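IMC sub-compartment protein ISP3 (PDB 4CHJ) belongs to a family of pleckstrin-homology-fold proteins of the inner membrane complex that are critical for replication of the parasite Toxoplasma gondii. Local coordinates at residues A[46-51]-A[60-65]; A[64-69]-A[142-147]; A[89-94]-A[114-119]; A[56-61]-A[73-78]. One frame throughout, in Å; residues are numbered along the deposited sequence.

Interaction 1: A[46-51]-A[60-65]; sequences DTMEVL and CNLKID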
loop_
_atom_site.group_PDB
_atom_site.type_symbol
_atom_site.label_atom_id
_atom_site.label_comp_id
_atom_site.label_asym_id
_atom_site.label_seq_id
_atom_site.Cartn_x
_atom_site.Cartn_y
_atom_site.Cartn_z
ATOM N N ASP A 46 12.094 -3.099 2.736
ATOM C CA ASP A 46 12.552 -1.813 2.224
ATOM C C ASP A 46 11.693 -0.681 2.802
ATOM O O ASP A 46 10.654 -0.925 3.422
ATOM C CB ASP A 46 12.552 -1.819 0.684
ATOM C CG ASP A 46 13.333 -0.659 0.084
ATOM O OD1 ASP A 46 14.247 -0.134 0.755
ATOM O OD2 ASP A 46 13.018 -0.257 -1.057
ATOM N N THR A 47 12.181 0.543 2.628
ATOM C CA THR A 47 11.752 1.697 3.389
ATOM C C THR A 47 10.552 2.362 2.699
ATOM O O THR A 47 10.497 2.421 1.460
ATOM C CB THR A 47 12.925 2.704 3.528
ATOM O OG1 THR A 47 13.751 2.332 4.644
ATOM C CG2 THR A 47 12.425 4.119 3.733
ATOM N N MET A 48 9.565 2.774 3.509
ATOM C CA MET A 48 8.475 3.652 3.070
ATOM C C MET A 48 7.998 4.507 4.257
ATOM O O MET A 48 8.642 4.522 5.315
ATOM C CB MET A 48 7.328 2.824 2.504
ATOM C CG MET A 48 7.165 1.478 3.191
ATOM S SD MET A 48 6.589 1.643 4.895
ATOM C CE MET A 48 4.941 2.290 4.583
ATOM N N GLU A 49 6.911 5.249 4.066
ATOM C CA GLU A 49 6.334 6.078 5.139
ATOM C C GLU A 49 4.879 5.750 5.371
ATOM O O GLU A 49 4.105 5.624 4.425
ATOM C CB GLU A 49 6.409 7.554 4.773
ATOM C CG GLU A 49 7.780 8.159 4.856
ATOM C CD GLU A 49 7.807 9.549 4.269
ATOM O OE1 GLU A 49 6.789 9.963 3.660
ATOM O OE2 GLU A 49 8.834 10.237 4.436
ATOM N N VAL A 50 4.483 5.735 6.637
ATOM C CA VAL A 50 3.083 5.611 6.992
ATOM C C VAL A 50 2.523 6.985 7.340
ATOM O O VAL A 50 3.025 7.659 8.231
ATOM C CB VAL A 50 2.901 4.689 8.204
ATOM C CG1 VAL A 50 1.454 4.694 8.667
ATOM C CG2 VAL A 50 3.360 3.282 7.870
ATOM N N LEU A 51 1.491 7.398 6.613
ATOM C CA LEU A 51 0.795 8.651 6.874
ATOM C C LEU A 51 -0.155 8.549 8.057
ATOM O O LEU A 51 -0.719 7.492 8.316
ATOM C CB LEU A 51 0.024 9.105 5.637
ATOM C CG LEU A 51 0.842 9.303 4.366
ATOM C CD1 LEU A 51 0.122 10.244 3.417
ATOM C CD2 LEU A 51 2.228 9.827 4.702
ATOM N N CYS A 60 9.113 3.865 8.015
ATOM C CA CYS A 60 9.097 2.452 8.422
ATOM C C CYS A 60 9.856 1.564 7.441
ATOM O O CYS A 60 10.224 1.989 6.334
ATOM C CB CYS A 60 7.666 1.927 8.483
ATOM S SG CYS A 60 6.647 2.713 9.716
ATOM N N ASN A 61 10.021 0.310 7.844
ATOM C CA ASN A 61 10.474 -0.741 6.959
ATOM C C ASN A 61 9.307 -1.635 6.736
ATOM O O ASN A 61 8.611 -2.002 7.681
ATOM C CB ASN A 61 11.614 -1.552 7.578
ATOM C CG ASN A 61 12.557 -2.122 6.528
ATOM O OD1 ASN A 61 13.351 -1.390 5.929
ATOM N ND2 ASN A 61 12.482 -3.438 6.306
ATOM N N LEU A 62 9.084 -1.972 5.479
ATOM C CA LEU A 62 7.960 -2.782 5.095
ATOM C C LEU A 62 8.533 -4.038 4.502
ATOM O O LEU A 62 9.280 -3.979 3.540
ATOM C CB LEU A 62 7.113 -2.045 4.060
ATOM C CG LEU A 62 5.972 -2.830 3.432
ATOM C CD1 LEU A 62 4.991 -3.251 4.517
ATOM C CD2 LEU A 62 5.270 -2.015 2.337
ATOM N N LYS A 63 8.161 -5.169 5.078
ATOM C CA LYS A 63 8.652 -6.438 4.660
ATOM C C LYS A 63 7.481 -7.335 4.325
ATOM O O LYS A 63 6.616 -7.597 5.166
ATOM C CB LYS A 63 9.474 -7.051 5.769
ATOM C CG LYS A 63 10.355 -8.177 5.300
ATOM C CD LYS A 63 11.612 -8.261 6.147
ATOM C CE LYS A 63 12.424 -9.505 5.822
ATOM N NZ LYS A 63 11.596 -10.745 5.899
ATOM N N ILE A 64 7.451 -7.813 3.091
ATOM C CA ILE A 64 6.354 -8.644 2.639
ATOM C C ILE A 64 6.781 -10.105 2.709
ATOM O O ILE A 64 7.817 -10.483 2.156
ATOM C CB ILE A 64 5.905 -8.266 1.202
ATOM C CG1 ILE A 64 5.672 -6.745 1.098
ATOM C CG2 ILE A 64 4.636 -9.021 0.828
ATOM C CD1 ILE A 64 5.112 -6.265 -0.234
ATOM N N ASP A 65 5.988 -10.924 3.389
ATOM C CA ASP A 65 6.157 -12.363 3.304
ATOM C C ASP A 65 4.923 -12.936 2.624
ATOM O O ASP A 65 3.874 -13.083 3.247
ATOM C CB ASP A 65 6.320 -12.961 4.700
ATOM C CG ASP A 65 6.591 -14.450 4.668
ATOM O OD1 ASP A 65 5.790 -15.188 4.059
ATOM O OD2 ASP A 65 7.602 -14.885 5.256
#
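Cys-60 and Met-48 pair through both backbone polar groups: Cys-60 N donates to Met-48 O at 2.8 Å, and Met-48 N returns a bond to Cys-60 O at 3.0 Å. The Cys-60 side chain stays close to the partner strand, with CB 3.8 Å from Met-48 SD. Cys-60 SG lies beside the backbone N, anti to the carbonyl carbon (chi1 -64°), and meets Val-50 CG2 at 3.8 Å. Asn-61 faces Thr-47 in the following non-hydrogen-bonded pair, their side chains on the other face of the sheet and crossing at about a right angle; Asn-61 OD1 stands 4.0 Å from Thr-47 OG1, too far for a bond. The two strands, 46-51 and 57-65, form the first beta hairpin of the pleckstrin homology domain, and their segment axes run 120° apart, a strongly twisted antiparallel pair. Leu-62 closes the next ring of bonds with Asp-46. Leu-62 N reaches Asp-46 O at 2.8 Å in a nearly straight bond (171°), whereas Asp-46 N approaches Leu-62 O at 3.1 Å from above the carbonyl plane. On the face shared with Cys-60, Leu-62 CB packs against Met-48 CG at 3.6 Å, and the Asp-46 carboxylate turns to a salt bridge with Arg-41. Strand 57-65 runs on past the start of strand 46-51, and Ile-64 packs on Trp-38 and Tyr-42 of helix 32-44.

Interaction 2: A[64-69]-A[142-147]; sequences IDRPKN and DDEIKK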
loop_
_atom_site.group_PDB
_atom_site.type_symbol
_atom_site.label_atom_id
_atom_site.label_comp_id
_atom_site.label_asym_id
_atom_site.label_seq_id
_atom_site.Cartn_x
_atom_site.Cartn_y
_atom_site.Cartn_z
ATOM N N ILE A 64 7.451 -7.813 3.091
ATOM C CA ILE A 64 6.354 -8.644 2.639
ATOM C C ILE A 64 6.781 -10.105 2.709
ATOM O O ILE A 64 7.817 -10.483 2.156
ATOM C CB ILE A 64 5.905 -8.266 1.202
ATOM C CG1 ILE A 64 5.672 -6.745 1.098
ATOM C CG2 ILE A 64 4.636 -9.021 0.828
ATOM C CD1 ILE A 64 5.112 -6.265 -0.234
ATOM N N ASP A 65 5.988 -10.924 3.389
ATOM C CA ASP A 65 6.157 -12.363 3.304
ATOM C C ASP A 65 4.923 -12.936 2.624
ATOM O O ASP A 65 3.874 -13.083 3.247
ATOM C CB ASP A 65 6.320 -12.961 4.700
ATOM C CG ASP A 65 6.591 -14.450 4.668
ATOM O OD1 ASP A 65 5.790 -15.188 4.059
ATOM O OD2 ASP A 65 7.602 -14.885 5.256
ATOM N N ARG A 66 5.081 -13.240 1.343
ATOM C CA ARG A 66 4.016 -13.820 0.561
ATOM C C ARG A 66 3.613 -15.194 1.071
ATOM O O ARG A 66 2.422 -15.494 1.125
ATOM C CB ARG A 66 4.402 -13.877 -0.916
ATOM C CG ARG A 66 4.181 -12.565 -1.650
ATOM C CD ARG A 66 4.134 -12.768 -3.154
ATOM N NE ARG A 66 2.830 -12.421 -3.711
ATOM C CZ ARG A 66 2.595 -12.254 -5.008
ATOM N NH1 ARG A 66 3.576 -12.400 -5.885
ATOM N NH2 ARG A 66 1.379 -11.938 -5.428
ATOM N N PRO A 67 4.566 -16.042 1.457
ATOM C CA PRO A 67 4.103 -17.370 1.898
ATOM C C PRO A 67 3.239 -17.291 3.147
ATOM O O PRO A 67 2.256 -18.020 3.260
ATOM C CB PRO A 67 5.398 -18.130 2.212
ATOM C CG PRO A 67 6.423 -17.513 1.343
ATOM C CD PRO A 67 6.111 -16.069 1.522
ATOM N N LYS A 68 3.614 -16.424 4.079
ATOM C CA LYS A 68 2.921 -16.333 5.356
ATOM C C LYS A 68 1.682 -15.437 5.310
ATOM O O LYS A 68 1.032 -15.226 6.324
ATOM C CB LYS A 68 3.882 -15.837 6.434
ATOM C CG LYS A 68 5.121 -16.696 6.606
ATOM C CD LYS A 68 5.044 -17.516 7.879
ATOM C CE LYS A 68 6.210 -17.219 8.804
ATOM N NZ LYS A 68 5.975 -17.711 10.192
ATOM N N ASN A 69 1.382 -14.896 4.135
ATOM C CA ASN A 69 0.310 -13.921 3.973
ATOM C C ASN A 69 0.301 -12.828 5.047
ATOM O O ASN A 69 -0.759 -12.457 5.580
ATOM C CB ASN A 69 -1.053 -14.628 3.878
ATOM C CG ASN A 69 -1.830 -14.245 2.613
ATOM O OD1 ASN A 69 -1.265 -14.177 1.504
ATOM N ND2 ASN A 69 -3.133 -14.002 2.771
ATOM N N ASP A 142 -3.916 -5.233 -5.189
ATOM C CA ASP A 142 -5.014 -5.664 -6.031
ATOM C C ASP A 142 -5.060 -7.180 -6.127
ATOM O O ASP A 142 -6.130 -7.775 -6.069
ATOM C CB ASP A 142 -4.864 -5.073 -7.427
ATOM C CG ASP A 142 -6.082 -4.301 -7.864
ATOM O OD1 ASP A 142 -7.161 -4.915 -7.987
ATOM O OD2 ASP A 142 -5.961 -3.079 -8.086
ATOM N N ASP A 143 -3.897 -7.803 -6.268
ATOM C CA ASP A 143 -3.828 -9.253 -6.351
ATOM C C ASP A 143 -4.310 -9.913 -5.069
ATOM O O ASP A 143 -5.029 -10.905 -5.108
ATOM C CB ASP A 143 -2.401 -9.702 -6.656
ATOM C CG ASP A 143 -1.933 -9.256 -8.017
ATOM O OD1 ASP A 143 -2.785 -9.054 -8.901
ATOM O OD2 ASP A 143 -0.711 -9.105 -8.205
ATOM N N GLU A 144 -3.915 -9.351 -3.934
ATOM C CA GLU A 144 -4.272 -9.909 -2.633
ATOM C C GLU A 144 -5.755 -9.822 -2.406
ATOM O O GLU A 144 -6.368 -10.753 -1.921
ATOM C CB GLU A 144 -3.545 -9.162 -1.533
ATOM C CG GLU A 144 -2.047 -9.353 -1.606
ATOM C CD GLU A 144 -1.651 -10.828 -1.574
ATOM O OE1 GLU A 144 -2.401 -11.628 -0.957
ATOM O OE2 GLU A 144 -0.588 -11.181 -2.159
ATOM N N ILE A 145 -6.333 -8.714 -2.829
ATOM C CA ILE A 145 -7.761 -8.468 -2.680
ATOM C C ILE A 145 -8.606 -9.432 -3.518
ATOM O O ILE A 145 -9.612 -9.949 -3.048
ATOM C CB ILE A 145 -8.089 -7.027 -3.088
ATOM C CG1 ILE A 145 -7.569 -6.073 -2.020
ATOM C CG2 ILE A 145 -9.591 -6.845 -3.298
ATOM C CD1 ILE A 145 -7.540 -4.635 -2.463
ATOM N N LYS A 146 -8.198 -9.640 -4.767
ATOM C CA LYS A 146 -8.845 -10.604 -5.642
ATOM C C LYS A 146 -8.788 -11.994 -5.026
ATOM O O LYS A 146 -9.818 -12.652 -4.882
ATOM C CB LYS A 146 -8.182 -10.597 -7.019
ATOM C CG LYS A 146 -8.623 -9.430 -7.897
ATOM C CD LYS A 146 -7.559 -9.005 -8.916
ATOM C CE LYS A 146 -7.523 -9.916 -10.146
ATOM N NZ LYS A 146 -7.070 -9.205 -11.379
ATOM N N LYS A 147 -7.584 -12.423 -4.651
ATOM C CA LYS A 147 -7.400 -13.660 -3.882
ATOM C C LYS A 147 -8.401 -13.760 -2.750
ATOM O O LYS A 147 -9.106 -14.759 -2.622
ATOM C CB LYS A 147 -6.008 -13.694 -3.266
ATOM C CG LYS A 147 -5.050 -14.633 -3.945
ATOM C CD LYS A 147 -3.872 -14.948 -3.040
ATOM C CE LYS A 147 -2.735 -13.968 -3.266
ATOM N NZ LYS A 147 -1.846 -13.883 -2.073
#
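The Glu-144 carboxylate is shared between Lys-147, one turn further along its own helix, and Arg-66 of the facing turn. Lys-147 NZ donates to Glu-144 OE1 at 2.6 Å on the syn side, some 23° out of the carboxylate plane. The other oxygen, Glu-144 OE2, lies at the edge of the Arg-66 guanidinium, 3.9 Å from Arg-66 NH2; this is a long salt bridge, and the two flat groups are turned 70° apart. Asp-143 adds a second negative charge near the same guanidinium, its OD2 4.5 Å from Arg-66 NH2, too far for a salt bridge, though the opposite charges would attract. The Asn-69 side chain runs alongside those of Glu-144 and Lys-147 in the opposite sense, with Asn-69 OD1 3.6 Å from Lys-147 NZ, a proximity that is not a hydrogen bond; Asn-69 ND2 is instead hydrogen-bonded to Asp-85. A type I turn from Arg-66 to Asn-69, closed by Asn-69 N on Arg-66 O at 3.2 Å, presents both side chains to the helix. The salt-bridge network thus joins the surface turn between strands 57-65 and 70-75 to the C-terminal helix 131-149, with helix 32-44 also beside it through Met-39 and Glu-43, which touch Arg-66.

Interaction 3: A[89-94]-A[114-119]; sequences AVLYGS and GFRLAS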
loop_
_atom_site.group_PDB
_atom_site.type_symbol
_atom_site.label_atom_id
_atom_site.label_comp_id
_atom_site.label_asym_id
_atom_site.label_seq_id
_atom_site.Cartn_x
_atom_site.Cartn_y
_atom_site.Cartn_z
ATOM N N ALA A 89 -9.608 -3.178 0.576
ATOM C CA ALA A 89 -9.689 -2.180 -0.476
ATOM C C ALA A 89 -8.379 -1.443 -0.690
ATOM O O ALA A 89 -7.558 -1.338 0.211
ATOM C CB ALA A 89 -10.804 -1.193 -0.181
ATOM N N VAL A 90 -8.212 -0.920 -1.896
ATOM C CA VAL A 90 -7.086 -0.084 -2.238
ATOM C C VAL A 90 -7.643 1.235 -2.735
ATOM O O VAL A 90 -8.553 1.258 -3.549
ATOM C CB VAL A 90 -6.213 -0.739 -3.319
ATOM C CG1 VAL A 90 -7.034 -1.032 -4.557
ATOM C CG2 VAL A 90 -5.022 0.136 -3.652
ATOM N N LEU A 91 -7.138 2.344 -2.218
ATOM C CA LEU A 91 -7.636 3.628 -2.670
ATOM C C LEU A 91 -6.565 4.374 -3.437
ATOM O O LEU A 91 -5.574 4.802 -2.871
ATOM C CB LEU A 91 -8.123 4.444 -1.483
ATOM C CG LEU A 91 -9.006 3.633 -0.543
ATOM C CD1 LEU A 91 -8.914 4.145 0.876
ATOM C CD2 LEU A 91 -10.441 3.626 -1.027
ATOM N N TYR A 92 -6.785 4.517 -4.737
ATOM C CA TYR A 92 -5.819 5.157 -5.608
ATOM C C TYR A 92 -6.438 5.764 -6.858
ATOM O O TYR A 92 -6.252 5.252 -7.948
ATOM C CB TYR A 92 -4.738 4.156 -5.993
ATOM C CG TYR A 92 -3.475 4.795 -6.475
ATOM C CD1 TYR A 92 -2.569 5.337 -5.586
ATOM C CD2 TYR A 92 -3.187 4.862 -7.824
ATOM C CE1 TYR A 92 -1.408 5.928 -6.024
ATOM C CE2 TYR A 92 -2.026 5.452 -8.271
ATOM C CZ TYR A 92 -1.144 5.983 -7.365
ATOM O OH TYR A 92 0.006 6.568 -7.805
ATOM N N GLY A 93 -7.170 6.854 -6.707
ATOM C CA GLY A 93 -7.716 7.552 -7.851
ATOM C C GLY A 93 -9.002 6.985 -8.420
ATOM O O GLY A 93 -9.535 6.002 -7.927
ATOM N N SER A 94 -9.482 7.616 -9.484
ATOM C CA SER A 94 -10.756 7.259 -10.120
ATOM C C SER A 94 -10.508 6.778 -11.543
ATOM O O SER A 94 -9.385 6.457 -11.887
ATOM C CB SER A 94 -11.702 8.476 -10.150
ATOM O OG SER A 94 -12.356 8.659 -8.905
ATOM N N GLY A 114 -3.590 4.433 -0.248
ATOM C CA GLY A 114 -4.410 4.179 0.912
ATOM C C GLY A 114 -5.087 2.844 0.752
ATOM O O GLY A 114 -5.380 2.435 -0.353
ATOM N N PHE A 115 -5.299 2.143 1.851
ATOM C CA PHE A 115 -5.980 0.866 1.792
ATOM C C PHE A 115 -6.735 0.635 3.079
ATOM O O PHE A 115 -6.478 1.277 4.098
ATOM C CB PHE A 115 -5.022 -0.290 1.483
ATOM C CG PHE A 115 -3.913 -0.457 2.478
ATOM C CD1 PHE A 115 -2.830 0.388 2.454
ATOM C CD2 PHE A 115 -3.933 -1.495 3.404
ATOM C CE1 PHE A 115 -1.800 0.261 3.341
ATOM C CE2 PHE A 115 -2.915 -1.616 4.337
ATOM C CZ PHE A 115 -1.826 -0.751 4.286
ATOM N N ARG A 116 -7.745 -0.208 3.003
ATOM C CA ARG A 116 -8.587 -0.436 4.135
ATOM C C ARG A 116 -8.510 -1.898 4.584
ATOM O O ARG A 116 -8.473 -2.818 3.746
ATOM C CB ARG A 116 -10.008 -0.057 3.779
ATOM C CG ARG A 116 -10.943 -0.063 4.975
ATOM C CD ARG A 116 -12.334 0.323 4.543
ATOM N NE ARG A 116 -12.307 1.585 3.803
ATOM C CZ ARG A 116 -12.627 1.714 2.516
ATOM N NH1 ARG A 116 -13.024 0.660 1.810
ATOM N NH2 ARG A 116 -12.585 2.914 1.944
ATOM N N LEU A 117 -8.487 -2.094 5.905
ATOM C CA LEU A 117 -8.509 -3.415 6.514
ATOM C C LEU A 117 -9.935 -3.836 6.916
ATOM O O LEU A 117 -10.688 -3.049 7.498
ATOM C CB LEU A 117 -7.632 -3.416 7.749
ATOM C CG LEU A 117 -6.173 -2.987 7.577
ATOM C CD1 LEU A 117 -5.474 -3.041 8.918
ATOM C CD2 LEU A 117 -5.446 -3.857 6.578
ATOM N N ALA A 118 -10.258 -5.104 6.652
ATOM C CA ALA A 118 -11.573 -5.678 6.884
ATOM C C ALA A 118 -11.869 -5.793 8.361
ATOM O O ALA A 118 -13.022 -5.633 8.784
ATOM C CB ALA A 118 -11.649 -7.062 6.247
ATOM N N SER A 119 -10.827 -6.093 9.134
ATOM C CA SER A 119 -10.962 -6.430 10.554
ATOM C C SER A 119 -11.259 -5.205 11.386
ATOM O O SER A 119 -12.121 -5.228 12.259
ATOM C CB SER A 119 -9.660 -7.035 11.067
ATOM O OG SER A 119 -8.594 -6.100 10.924
#
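Val-90 and Phe-115 form the central, non-hydrogen-bonded pair of an antiparallel ladder at one end of the main sheet, where outermost strand 87-91 lies against strand 113-117. A ring of bonds flanks the pair at each end, one tighter bond and one weaker in both. Leu-91 N reaches Gly-114 O at 2.6 Å and 171°, while the return bond from Gly-114 N to Leu-91 O is weak. Likewise Arg-116 N donates to Ala-89 O at 3.0 Å, approaching from above the carbonyl plane, against a weak bond from Ala-89 N to Arg-116 O. Phe-115 CB sits close to Ala-89 O, at 3.0 Å. Its chi1 of 59° sets CG between the backbone N and the carbonyl carbon; the ring leads away from residues 89-94 and packs on Ile-87, on Leu-141 of helix 131-149 and edge-to-face with Phe-126. On the face carrying Ala-89, Leu-91 and Arg-116, the Arg-116 chain extends and then bends at chi3 (-53°), and its guanidinium nitrogens lie by the apolar side chains of the partner strand: NH1 is 3.5 Å from Ala-89 CB and NH2 3.7 Å from Leu-91 CD2. Val-22 touches both Leu-91 and Arg-116 here. Strands 87-91, 113-117 and 123-127 belong to the second half of the strongly bent sheet, whose Val-90 and Phe-115 face meets the C-terminal helix, as in pleckstrin homology domains.

Interaction 4: A[56-61]-A[73-78]; sequences HRIECN and LTFNQK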
loop_
_atom_site.group_PDB
_atom_site.type_symbol
_atom_site.label_atom_id
_atom_site.label_comp_id
_atom_site.label_asym_id
_atom_site.label_seq_id
_atom_site.Cartn_x
_atom_site.Cartn_y
_atom_site.Cartn_z
ATOM N N HIS A 56 1.354 14.022 10.348
ATOM C CA HIS A 56 2.729 13.570 10.480
ATOM C C HIS A 56 2.909 12.158 9.911
ATOM O O HIS A 56 1.944 11.427 9.723
ATOM C CB HIS A 56 3.230 13.694 11.921
ATOM C CG HIS A 56 3.037 12.463 12.747
ATOM N ND1 HIS A 56 1.866 12.195 13.420
ATOM C CD2 HIS A 56 3.872 11.436 13.024
ATOM C CE1 HIS A 56 1.984 11.053 14.068
ATOM N NE2 HIS A 56 3.193 10.572 13.845
ATOM N N ARG A 57 4.153 11.801 9.625
ATOM C CA ARG A 57 4.508 10.514 9.096
ATOM C C ARG A 57 5.585 9.888 9.930
ATOM O O ARG A 57 6.244 10.564 10.716
ATOM C CB ARG A 57 5.031 10.673 7.694
ATOM C CG ARG A 57 3.990 11.187 6.743
ATOM C CD ARG A 57 4.644 11.741 5.501
ATOM N NE ARG A 57 5.147 13.084 5.737
ATOM C CZ ARG A 57 6.391 13.489 5.496
ATOM N NH1 ARG A 57 7.300 12.669 4.976
ATOM N NH2 ARG A 57 6.704 14.734 5.756
ATOM N N ILE A 58 5.758 8.587 9.747
ATOM C CA ILE A 58 6.895 7.880 10.275
ATOM C C ILE A 58 7.512 7.049 9.167
ATOM O O ILE A 58 6.792 6.316 8.465
ATOM C CB ILE A 58 6.468 6.929 11.397
ATOM C CG1 ILE A 58 5.894 7.713 12.566
ATOM C CG2 ILE A 58 7.653 6.102 11.864
ATOM C CD1 ILE A 58 5.018 6.883 13.488
ATOM N N GLU A 59 8.841 7.134 9.037
ATOM C CA GLU A 59 9.608 6.229 8.185
ATOM C C GLU A 59 9.629 4.832 8.774
ATOM O O GLU A 59 10.078 4.643 9.901
ATOM C CB GLU A 59 11.038 6.728 8.036
ATOM C CG GLU A 59 11.653 6.414 6.680
ATOM C CD GLU A 59 12.837 7.312 6.348
ATOM O OE1 GLU A 59 12.775 8.535 6.640
ATOM O OE2 GLU A 59 13.826 6.797 5.770
ATOM N N CYS A 60 9.113 3.865 8.015
ATOM C CA CYS A 60 9.097 2.452 8.422
ATOM C C CYS A 60 9.856 1.564 7.441
ATOM O O CYS A 60 10.224 1.989 6.334
ATOM C CB CYS A 60 7.666 1.927 8.483
ATOM S SG CYS A 60 6.647 2.713 9.716
ATOM N N ASN A 61 10.021 0.310 7.844
ATOM C CA ASN A 61 10.474 -0.741 6.959
ATOM C C ASN A 61 9.307 -1.635 6.736
ATOM O O ASN A 61 8.611 -2.002 7.681
ATOM C CB ASN A 61 11.614 -1.552 7.578
ATOM C CG ASN A 61 12.557 -2.122 6.528
ATOM O OD1 ASN A 61 13.351 -1.390 5.929
ATOM N ND2 ASN A 61 12.482 -3.438 6.306
ATOM N N LEU A 73 5.245 -4.065 9.292
ATOM C CA LEU A 73 5.765 -2.728 9.388
ATOM C C LEU A 73 6.701 -2.731 10.565
ATOM O O LEU A 73 6.326 -3.118 11.664
ATOM C CB LEU A 73 4.643 -1.734 9.644
ATOM C CG LEU A 73 4.023 -1.110 8.404
ATOM C CD1 LEU A 73 5.092 -0.399 7.598
ATOM C CD2 LEU A 73 3.365 -2.197 7.577
ATOM N N THR A 74 7.930 -2.304 10.332
ATOM C CA THR A 74 8.870 -2.162 11.422
ATOM C C THR A 74 9.194 -0.711 11.621
ATOM O O THR A 74 9.615 -0.023 10.689
ATOM C CB THR A 74 10.161 -2.941 11.170
ATOM O OG1 THR A 74 9.853 -4.338 11.084
ATOM C CG2 THR A 74 11.152 -2.708 12.307
ATOM N N PHE A 75 8.879 -0.234 12.821
ATOM C CA PHE A 75 9.252 1.087 13.287
ATOM C C PHE A 75 9.802 0.979 14.711
ATOM O O PHE A 75 9.121 0.499 15.609
ATOM C CB PHE A 75 8.025 1.995 13.236
ATOM C CG PHE A 75 8.126 3.206 14.103
ATOM C CD1 PHE A 75 9.259 3.992 14.085
ATOM C CD2 PHE A 75 7.087 3.555 14.943
ATOM C CE1 PHE A 75 9.353 5.109 14.887
ATOM C CE2 PHE A 75 7.174 4.669 15.749
ATOM C CZ PHE A 75 8.310 5.447 15.722
ATOM N N ASN A 76 11.032 1.424 14.921
ATOM C CA ASN A 76 11.613 1.423 16.257
ATOM C C ASN A 76 11.535 0.057 16.915
ATOM O O ASN A 76 11.249 -0.052 18.101
ATOM C CB ASN A 76 10.966 2.467 17.159
ATOM C CG ASN A 76 11.696 2.617 18.480
ATOM O OD1 ASN A 76 12.702 1.952 18.723
ATOM N ND2 ASN A 76 11.195 3.494 19.339
ATOM N N GLN A 77 11.758 -0.989 16.135
ATOM C CA GLN A 77 11.791 -2.337 16.675
ATOM C C GLN A 77 10.382 -2.799 16.995
ATOM O O GLN A 77 10.183 -3.862 17.573
ATOM C CB GLN A 77 12.660 -2.388 17.927
ATOM C CG GLN A 77 14.138 -2.141 17.670
ATOM C CD GLN A 77 14.970 -2.126 18.940
ATOM O OE1 GLN A 77 14.459 -1.845 20.022
ATOM N NE2 GLN A 77 16.258 -2.429 18.815
ATOM N N LYS A 78 9.403 -2.001 16.593
ATOM C CA LYS A 78 8.011 -2.322 16.830
ATOM C C LYS A 78 7.455 -2.736 15.491
ATOM O O LYS A 78 7.675 -2.061 14.493
ATOM C CB LYS A 78 7.253 -1.103 17.378
ATOM C CG LYS A 78 5.760 -1.073 17.069
ATOM C CD LYS A 78 5.053 0.072 17.772
ATOM C CE LYS A 78 5.574 1.421 17.307
ATOM N NZ LYS A 78 6.338 2.131 18.370
#
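Phe-75 lays its ring against Ile-58, and from CB outward nearly all of its side chain touches strand 57-65. Phe-75 CB is 3.8 Å from Cys-60 SG. CG, anti to the backbone N (chi1 160°), is covered by the branch methyl Ile-58 CG2 at 3.7 Å; Phe-75 CD1 is nearer still, 3.5 Å from Ile-58 CG2, and CE1 is met by the same methyl. CD2 lies near both Ile-58 CG2 and Ile-58 CD1. The delta methyl also joins in at Phe-75 CE2, 3.8 Å from Ile-58 CD1, while the tip, CZ, is again reached by CG2. The methyl CG2 stands 3.6 Å from the Phe-75 ring centroid and 16° off the ring normal, a CH-pi contact over one face, and Asn-76 CB lies over the opposite face, offset toward the rim. Next along, Cys-60 CB meets Leu-73 CD1 at 3.6 Å. The backbones pair once, at Asn-61 and Thr-74: Asn-61 N donates to Thr-74 O at 2.9 Å and Thr-74 N to Asn-61 O at 2.8 Å, each nearly straight and in the plane of the accepting carbonyl. A type I' turn from Phe-75 to Lys-78 then carries the chain into strand 78-83. Backbone bonds therefore set the hairpin register at Asn-61, and where the strands diverge toward Ile-58, dispersion and CH-pi contacts of apolar groups take their place.

How the interactions relate
Interactions 1, 3 and 4 are strand pairings in one antiparallel sheet, and interaction 2 ties the turn after strand 57-65 to the C-terminal helix 131-149. Interactions 1 and 4 pair strand 57-65 with its two neighbours, 46-51 and 70-75, centres 7 Å apart and sharing Cys-60 and Asn-61; interaction 2 begins at its end, its centre about 15 Å from that of interaction 1. Both pairings close before interaction 3 opens, on the opposite side of the chain's centre from interaction 1 (centres about 17 Å apart). Interaction 2 spans interaction 3, and its second segment, 142-147, comes last; there Ile-145 packs on Ala-89 and Val-90. Together these contacts join the curved sheet and its capping helix into one pleckstrin homology domain.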